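DUF985 domain-containing protein (Shewanella oneidensis, PDB 1YUD) is of unknown function but belongs to the cupin superfamily, whose members share a beta-barrel fold, and is found here as a two-chain assembly. Local coordinates at residues 46-58 with 124-138. Numbering follows the deposited sequence.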
ATOM      1  N   ARG A  46      19.537  -9.007   0.561  1.00 81.57           N
ATOM      2  CA  ARG A  46      18.114  -8.691   0.700  1.00 80.81           C
ATOM      3  C   ARG A  46      17.299  -8.903  -0.594  1.00 78.44           C
ATOM      4  O   ARG A  46      17.821  -9.398  -1.596  1.00 78.54           O
ATOM      5  CB  ARG A  46      17.979  -7.233   1.155  1.00 82.85           C
ATOM      6  CG  ARG A  46      19.005  -6.796   2.205  1.00 85.16           C
ATOM      7  CD  ARG A  46      19.158  -5.274   2.211  1.00 87.79           C
ATOM      8  NE  ARG A  46      20.136  -4.787   3.184  1.00 89.84           N
ATOM      9  CZ  ARG A  46      20.371  -3.498   3.432  1.00 91.00           C
ATOM     10  NH1 ARG A  46      19.700  -2.556   2.778  1.00 91.21           N
ATOM     11  NH2 ARG A  46      21.269  -3.147   4.347  1.00 91.61           N
ATOM     12  N   GLN A  47      16.019  -8.528  -0.555  1.00 75.08           N
ATOM     13  CA  GLN A  47      15.117  -8.655  -1.704  1.00 71.57           C
ATOM     14  C   GLN A  47      14.680  -7.296  -2.247  1.00 68.44           C
ATOM     15  O   GLN A  47      14.864  -6.265  -1.607  1.00 68.51           O
ATOM     16  CB  GLN A  47      13.865  -9.446  -1.324  1.00 72.99           C
ATOM     17  CG  GLN A  47      14.068 -10.932  -1.195  1.00 75.49           C
ATOM     18  CD  GLN A  47      14.566 -11.553  -2.485  1.00 77.81           C
ATOM     19  OE1 GLN A  47      15.713 -11.347  -2.890  1.00 79.38           O
ATOM     20  NE2 GLN A  47      13.701 -12.313  -3.146  1.00 78.07           N
ATOM     21  N   LEU A  48      14.073  -7.305  -3.426  1.00 64.79           N
ATOM     22  CA  LEU A  48      13.617  -6.073  -4.057  1.00 60.78           C
ATOM     23  C   LEU A  48      12.604  -5.333  -3.169  1.00 58.93           C
ATOM     24  O   LEU A  48      12.652  -4.109  -3.059  1.00 58.69           O
ATOM     25  CB  LEU A  48      13.002  -6.401  -5.423  1.00 60.53           C
ATOM     26  CG  LEU A  48      13.100  -5.384  -6.565  1.00 60.03           C
ATOM     27  CD1 LEU A  48      14.555  -5.002  -6.797  1.00 60.29           C
ATOM     28  CD2 LEU A  48      12.510  -5.989  -7.839  1.00 58.13           C
ATOM     29  N   TRP A  49      11.683  -6.074  -2.551  1.00 56.16           N
ATOM     30  CA  TRP A  49      10.686  -5.471  -1.664  1.00 51.95           C
ATOM     31  C   TRP A  49       9.933  -6.472  -0.776  1.00 49.98           C
ATOM     32  O   TRP A  49      10.119  -7.686  -0.873  1.00 48.38           O
ATOM     33  CB  TRP A  49       9.681  -4.630  -2.459  1.00 50.80           C
ATOM     34  CG  TRP A  49       8.839  -5.375  -3.463  1.00 52.04           C
ATOM     35  CD1 TRP A  49       9.042  -5.441  -4.807  1.00 51.36           C
ATOM     36  CD2 TRP A  49       7.652  -6.133  -3.200  1.00 51.77           C
ATOM     37  NE1 TRP A  49       8.056  -6.186  -5.404  1.00 50.71           N
ATOM     38  CE2 TRP A  49       7.187  -6.628  -4.441  1.00 51.50           C
ATOM     39  CE3 TRP A  49       6.931  -6.446  -2.036  1.00 51.31           C
ATOM     40  CZ2 TRP A  49       6.039  -7.416  -4.558  1.00 52.16           C
ATOM     41  CZ3 TRP A  49       5.785  -7.230  -2.149  1.00 52.42           C
ATOM     42  CH2 TRP A  49       5.353  -7.707  -3.407  1.00 52.69           C
ATOM     43  N   SER A  50       9.085  -5.937   0.098  1.00 47.74           N
ATOM     44  CA  SER A  50       8.290  -6.738   1.023  1.00 44.73           C
ATOM     45  C   SER A  50       7.114  -5.934   1.592  1.00 43.81           C
ATOM     46  O   SER A  50       7.226  -4.736   1.823  1.00 46.12           O
ATOM     47  CB  SER A  50       9.175  -7.223   2.175  1.00 42.99           C
ATOM     48  OG  SER A  50       9.787  -6.147   2.859  1.00 36.50           O
ATOM     49  N   SER A  51       5.983  -6.590   1.804  1.00 41.77           N
ATOM     50  CA  SER A  51       4.819  -5.923   2.376  1.00 39.94           C
ATOM     51  C   SER A  51       4.270  -6.779   3.512  1.00 40.19           C
ATOM     52  O   SER A  51       4.327  -8.002   3.462  1.00 40.15           O
ATOM     53  CB  SER A  51       3.727  -5.732   1.324  1.00 40.90           C
ATOM     54  OG  SER A  51       2.504  -5.334   1.929  1.00 38.11           O
ATOM     55  N   ILE A  52       3.744  -6.129   4.538  1.00 39.09           N
ATOM     56  CA  ILE A  52       3.181  -6.827   5.674  1.00 37.96           C
ATOM     57  C   ILE A  52       1.935  -6.079   6.069  1.00 39.80           C
ATOM     58  O   ILE A  52       1.765  -4.908   5.725  1.00 42.54           O
ATOM     59  CB  ILE A  52       4.103  -6.790   6.894  1.00 36.03           C
ATOM     60  CG1 ILE A  52       4.150  -5.364   7.436  1.00 37.60           C
ATOM     61  CG2 ILE A  52       5.489  -7.270   6.530  1.00 35.30           C
ATOM     62  CD1 ILE A  52       4.935  -5.207   8.714  1.00 38.06           C
ATOM     63  N   TYR A  53       1.047  -6.757   6.775  1.00 38.70           N
ATOM     64  CA  TYR A  53      -0.143  -6.105   7.260  1.00 38.11           C
ATOM     65  C   TYR A  53       0.372  -5.575   8.604  1.00 39.19           C
ATOM     66  O   TYR A  53       1.489  -5.910   9.003  1.00 38.27           O
ATOM     67  CB  TYR A  53      -1.233  -7.137   7.462  1.00 38.31           C
ATOM     68  CG  TYR A  53      -1.939  -7.571   6.206  1.00 36.67           C
ATOM     69  CD1 TYR A  53      -2.927  -6.769   5.637  1.00 38.28           C
ATOM     70  CD2 TYR A  53      -1.686  -8.809   5.622  1.00 33.63           C
ATOM     71  CE1 TYR A  53      -3.656  -7.190   4.524  1.00 35.97           C
ATOM     72  CE2 TYR A  53      -2.411  -9.242   4.508  1.00 31.87           C
ATOM     73  CZ  TYR A  53      -3.394  -8.430   3.971  1.00 33.41           C
ATOM     74  OH  TYR A  53      -4.158  -8.848   2.909  1.00 32.28           O
ATOM     75  N   PHE A  54      -0.396  -4.738   9.291  1.00 39.77           N
ATOM     76  CA  PHE A  54       0.055  -4.218  10.583  1.00 43.27           C
ATOM     77  C   PHE A  54      -1.107  -3.553  11.285  1.00 45.65           C
ATOM     78  O   PHE A  54      -1.594  -2.508  10.854  1.00 45.94           O
ATOM     79  CB  PHE A  54       1.210  -3.226  10.407  1.00 42.35           C
ATOM     80  CG  PHE A  54       1.854  -2.811  11.698  1.00 41.21           C
ATOM     81  CD1 PHE A  54       1.372  -1.729  12.424  1.00 41.04           C
ATOM     82  CD2 PHE A  54       2.962  -3.489  12.182  1.00 42.11           C
ATOM     83  CE1 PHE A  54       1.993  -1.324  13.616  1.00 40.15           C
ATOM     84  CE2 PHE A  54       3.587  -3.088  13.373  1.00 41.48           C
ATOM     85  CZ  PHE A  54       3.097  -1.999  14.087  1.00 38.71           C
ATOM     86  N   LEU A  55      -1.545  -4.165  12.381  1.00 47.87           N
ATOM     87  CA  LEU A  55      -2.689  -3.661  13.111  1.00 50.25           C
ATOM     88  C   LEU A  55      -2.365  -2.990  14.432  1.00 51.57           C
ATOM     89  O   LEU A  55      -1.349  -3.271  15.058  1.00 52.16           O
ATOM     90  CB  LEU A  55      -3.685  -4.801  13.317  1.00 50.01           C
ATOM     91  CG  LEU A  55      -4.986  -4.392  13.989  1.00 50.63           C
ATOM     92  CD1 LEU A  55      -6.145  -5.124  13.337  1.00 50.63           C
ATOM     93  CD2 LEU A  55      -4.885  -4.663  15.486  1.00 49.26           C
ATOM     94  N   LEU A  56      -3.246  -2.090  14.847  1.00 53.96           N
ATOM     95  CA  LEU A  56      -3.059  -1.369  16.094  1.00 56.08           C
ATOM     96  C   LEU A  56      -4.369  -1.270  16.875  1.00 58.51           C
ATOM     97  O   LEU A  56      -5.399  -0.845  16.328  1.00 57.69           O
ATOM     98  CB  LEU A  56      -2.539   0.034  15.804  1.00 54.87           C
ATOM     99  CG  LEU A  56      -1.378   0.500  16.670  1.00 55.57           C
ATOM    100  CD1 LEU A  56      -0.089  -0.203  16.238  1.00 54.91           C
ATOM    101  CD2 LEU A  56      -1.239   2.006  16.535  1.00 55.88           C
ATOM    102  N   ARG A  57      -4.323  -1.676  18.147  1.00 61.33           N
ATOM    103  CA  ARG A  57      -5.485  -1.609  19.035  1.00 62.14           C
ATOM    104  C   ARG A  57      -5.211  -0.602  20.139  1.00 61.35           C
ATOM    105  O   ARG A  57      -4.058  -0.301  20.447  1.00 59.46           O
ATOM    106  CB  ARG A  57      -5.777  -2.963  19.674  1.00 65.10           C
ATOM    107  CG  ARG A  57      -6.270  -4.026  18.721  1.00 69.78           C
ATOM    108  CD  ARG A  57      -6.508  -5.342  19.453  1.00 73.38           C
ATOM    109  NE  ARG A  57      -5.416  -5.651  20.375  1.00 75.49           N
ATOM    110  CZ  ARG A  57      -5.222  -6.838  20.940  1.00 77.43           C
ATOM    111  NH1 ARG A  57      -4.201  -7.016  21.774  1.00 76.86           N
ATOM    112  NH2 ARG A  57      -6.040  -7.850  20.660  1.00 77.39           N
ATOM    113  N   THR A  58      -6.288  -0.110  20.742  1.00 62.07           N
ATOM    114  CA  THR A  58      -6.226   0.882  21.811  1.00 61.82           C
ATOM    115  C   THR A  58      -5.136   0.701  22.868  1.00 61.71           C
ATOM    116  O   THR A  58      -4.814   1.648  23.592  1.00 61.70           O
ATOM    117  CB  THR A  58      -7.566   0.988  22.538  1.00 60.89           C
ATOM    118  OG1 THR A  58      -8.609   1.209  21.583  1.00 61.94           O
ATOM    119  CG2 THR A  58      -7.537   2.148  23.499  1.00 61.04           C
ATOM    120  N   ASP A 124      -9.683   5.826  19.900  1.00 73.56           N
ATOM    121  CA  ASP A 124      -9.709   4.437  20.359  1.00 73.80           C
ATOM    122  C   ASP A 124     -10.410   3.611  19.285  1.00 72.88           C
ATOM    123  O   ASP A 124     -11.388   4.055  18.680  1.00 72.93           O
ATOM    124  CB  ASP A 124     -10.464   4.281  21.694  1.00 75.72           C
ATOM    125  CG  ASP A 124      -9.708   4.870  22.889  1.00 77.72           C
ATOM    126  OD1 ASP A 124      -8.458   4.797  22.919  1.00 77.06           O
ATOM    127  OD2 ASP A 124     -10.377   5.391  23.813  1.00 78.87           O
ATOM    128  N   GLY A 125      -9.899   2.410  19.050  1.00 71.18           N
ATOM    129  CA  GLY A 125     -10.475   1.548  18.039  1.00 69.09           C
ATOM    130  C   GLY A 125      -9.356   0.716  17.455  1.00 67.65           C
ATOM    131  O   GLY A 125      -8.417   0.361  18.177  1.00 68.16           O
ATOM    132  N   PHE A 126      -9.428   0.401  16.165  1.00 64.86           N
ATOM    133  CA  PHE A 126      -8.369  -0.395  15.552  1.00 63.07           C
ATOM    134  C   PHE A 126      -7.817   0.260  14.291  1.00 61.61           C
ATOM    135  O   PHE A 126      -8.407   1.201  13.752  1.00 61.70           O
ATOM    136  CB  PHE A 126      -8.891  -1.770  15.170  1.00 61.90           C
ATOM    137  CG  PHE A 126      -9.829  -1.741  14.010  1.00 61.04           C
ATOM    138  CD1 PHE A 126     -11.128  -1.276  14.167  1.00 60.46           C
ATOM    139  CD2 PHE A 126      -9.409  -2.163  12.755  1.00 60.08           C
ATOM    140  CE1 PHE A 126     -12.004  -1.233  13.092  1.00 60.54           C
ATOM    141  CE2 PHE A 126     -10.269  -2.123  11.676  1.00 60.98           C
ATOM    142  CZ  PHE A 126     -11.573  -1.658  11.846  1.00 61.63           C
ATOM    143  N   SER A 127      -6.690  -0.259  13.810  1.00 58.31           N
ATOM    144  CA  SER A 127      -6.087   0.264  12.594  1.00 53.47           C
ATOM    145  C   SER A 127      -5.263  -0.745  11.820  1.00 51.55           C
ATOM    146  O   SER A 127      -4.207  -1.196  12.273  1.00 49.55           O
ATOM    147  CB  SER A 127      -5.240   1.479  12.907  1.00 51.82           C
ATOM    148  OG  SER A 127      -6.080   2.551  13.246  1.00 51.92           O
ATOM    149  N   LEU A 128      -5.785  -1.105  10.650  1.00 50.39           N
ATOM    150  CA  LEU A 128      -5.122  -2.026   9.743  1.00 47.49           C
ATOM    151  C   LEU A 128      -4.323  -1.102   8.829  1.00 45.60           C
ATOM    152  O   LEU A 128      -4.836  -0.084   8.348  1.00 42.84           O
ATOM    153  CB  LEU A 128      -6.142  -2.822   8.922  1.00 47.32           C
ATOM    154  CG  LEU A 128      -5.441  -3.825   7.998  1.00 48.13           C
ATOM    155  CD1 LEU A 128      -4.745  -4.853   8.854  1.00 48.09           C
ATOM    156  CD2 LEU A 128      -6.423  -4.487   7.048  1.00 48.37           C
ATOM    157  N   VAL A 129      -3.078  -1.474   8.581  1.00 43.46           N
ATOM    158  CA  VAL A 129      -2.189  -0.654   7.787  1.00 41.64           C
ATOM    159  C   VAL A 129      -1.272  -1.476   6.892  1.00 43.08           C
ATOM    160  O   VAL A 129      -0.864  -2.589   7.244  1.00 42.52           O
ATOM    161  CB  VAL A 129      -1.343   0.220   8.740  1.00 39.73           C
ATOM    162  CG1 VAL A 129       0.127   0.157   8.391  1.00 35.51           C
ATOM    163  CG2 VAL A 129      -1.869   1.624   8.730  1.00 40.37           C
ATOM    164  N   GLY A 130      -0.946  -0.918   5.729  1.00 43.11           N
ATOM    165  CA  GLY A 130      -0.051  -1.608   4.821  1.00 42.46           C
ATOM    166  C   GLY A 130       1.323  -0.978   4.896  1.00 42.16           C
ATOM    167  O   GLY A 130       1.450   0.241   4.818  1.00 43.34           O
ATOM    168  N   CYS A 131       2.350  -1.797   5.064  1.00 41.71           N
ATOM    169  CA  CYS A 131       3.705  -1.291   5.132  1.00 43.02           C
ATOM    170  C   CYS A 131       4.611  -2.007   4.143  1.00 44.24           C
ATOM    171  O   CYS A 131       4.784  -3.225   4.183  1.00 43.45           O
ATOM    172  CB  CYS A 131       4.258  -1.413   6.558  1.00 43.37           C
ATOM    173  SG  CYS A 131       3.552  -0.208   7.731  1.00 45.99           S
HETATM  174  N   MSE A 132       5.192  -1.210   3.256  1.00 46.93           N
HETATM  175  CA  MSE A 132       6.078  -1.684   2.203  1.00 48.57           C
HETATM  176  C   MSE A 132       7.455  -1.037   2.348  1.00 49.61           C
HETATM  177  O   MSE A 132       7.596   0.165   2.145  1.00 49.28           O
HETATM  178  CB  MSE A 132       5.444  -1.327   0.846  1.00 50.36           C
HETATM  179  CG  MSE A 132       6.142  -1.838  -0.416  1.00 52.61           C
HETATM  180 SE   MSE A 132       7.750  -0.868  -0.929  1.00 58.41          SE
HETATM  181  CE  MSE A 132       8.992  -2.326  -0.774  1.00 54.71           C
ATOM    182  N   VAL A 133       8.456  -1.831   2.731  1.00 52.06           N
ATOM    183  CA  VAL A 133       9.838  -1.352   2.875  1.00 55.43           C
ATOM    184  C   VAL A 133      10.551  -1.888   1.646  1.00 58.76           C
ATOM    185  O   VAL A 133      10.489  -3.081   1.385  1.00 59.07           O
ATOM    186  CB  VAL A 133      10.510  -1.908   4.138  1.00 53.77           C
ATOM    187  CG1 VAL A 133      10.215  -3.364   4.281  1.00 54.55           C
ATOM    188  CG2 VAL A 133      11.996  -1.702   4.054  1.00 53.36           C
ATOM    189  N   SER A 134      11.233  -1.020   0.901  1.00 63.68           N
ATOM    190  CA  SER A 134      11.855  -1.426  -0.355  1.00 66.44           C
ATOM    191  C   SER A 134      12.895  -2.517  -0.351  1.00 68.92           C
ATOM    192  O   SER A 134      12.583  -3.661  -0.683  1.00 71.56           O
ATOM    193  CB  SER A 134      12.400  -0.222  -1.110  1.00 67.00           C
ATOM    194  OG  SER A 134      12.413  -0.520  -2.494  1.00 65.99           O
ATOM    195  N   PRO A 135      14.155  -2.196  -0.032  1.00 69.47           N
ATOM    196  CA  PRO A 135      15.021  -3.379  -0.079  1.00 69.44           C
ATOM    197  C   PRO A 135      14.615  -4.364   1.025  1.00 70.39           C
ATOM    198  O   PRO A 135      14.895  -4.132   2.199  1.00 71.26           O
ATOM    199  CB  PRO A 135      16.411  -2.790   0.119  1.00 68.97           C
ATOM    200  CG  PRO A 135      16.278  -1.425  -0.526  1.00 69.43           C
ATOM    201  CD  PRO A 135      14.945  -0.952   0.007  1.00 68.57           C
ATOM    202  N   GLY A 136      13.934  -5.444   0.638  1.00 70.99           N
ATOM    203  CA  GLY A 136      13.481  -6.458   1.581  1.00 72.49           C
ATOM    204  C   GLY A 136      13.835  -6.265   3.047  1.00 73.35           C
ATOM    205  O   GLY A 136      15.012  -6.214   3.409  1.00 74.25           O
ATOM    206  N   PHE A 137      12.817  -6.177   3.898  1.00 72.75           N
ATOM    207  CA  PHE A 137      13.040  -5.990   5.322  1.00 73.12           C
ATOM    208  C   PHE A 137      13.693  -7.155   6.054  1.00 73.21           C
ATOM    209  O   PHE A 137      13.003  -8.072   6.480  1.00 74.13           O
ATOM    210  CB  PHE A 137      11.724  -5.681   6.025  1.00 73.25           C
ATOM    211  CG  PHE A 137      11.852  -5.571   7.519  1.00 74.08           C
ATOM    212  CD1 PHE A 137      12.626  -4.572   8.087  1.00 74.54           C
ATOM    213  CD2 PHE A 137      11.190  -6.461   8.359  1.00 75.65           C
ATOM    214  CE1 PHE A 137      12.736  -4.454   9.467  1.00 75.47           C
ATOM    215  CE2 PHE A 137      11.293  -6.351   9.743  1.00 75.74           C
ATOM    216  CZ  PHE A 137      12.068  -5.344  10.295  1.00 76.38           C
ATOM    217  N   THR A 138      15.013  -7.130   6.196  1.00 73.65           N
ATOM    218  CA  THR A 138      15.706  -8.172   6.951  1.00 73.96           C
ATOM    219  C   THR A 138      15.795  -7.536   8.336  1.00 74.34           C
ATOM    220  O   THR A 138      15.705  -6.312   8.454  1.00 74.47           O
ATOM    221  CB  THR A 138      17.149  -8.463   6.409  1.00 74.38           C
ATOM    222  OG1 THR A 138      17.875  -7.234   6.234  1.00 74.14           O
ATOM    223  CG2 THR A 138      17.087  -9.212   5.084  1.00 73.59           C
TER
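Ile52 and Cys131 form a hydrogen-bonded pair toward the start of strand 50-57 and the end of strand 126-133, which run antiparallel, their directions differing by 164°; Cys131 N gives Ile52 O a nearly straight bond of 3.2 Å, and Ile52 N returns one to Cys131 O. On the face carrying these two side chains, Ile52 CG1 lies 4.0 Å from Cys131 CB, close to the backbone, and next along it Phe54 CB meets Val129 CG1 at 4.1 Å while the Phe54 ring leads away. Cys131 and Val129 also touch Trp73 of strand 71-76. The other face holds Tyr53, Leu55, Leu128 and Met132. Leu128 CD1 approaches the Tyr53 ring at CD1 (4.2 Å), while Phe17 of helix 14-20 covers Leu55 and Leu128; Met132 packs on Met132 of the second subunit. From within strand 50-57, Ser50 reaches past Val133 to Phe137: with chi1 at 57°, its OG accepts Phe137 N at 3.2 Å, almost in line (174°). An alanine here would keep the CB but is likely to leave the Phe137 amide without this acceptor and the loop there less firmly fixed. At the far end Thr58 OG1 receives Gly125 N (3.1 Å) in a more bent bond. Apolar contacts thus run along both faces, interrupted by serines such as Ser51, whose OG bonds to Gln108 of the second subunit, while serine and threonine hydroxyls accept backbone amides near either end.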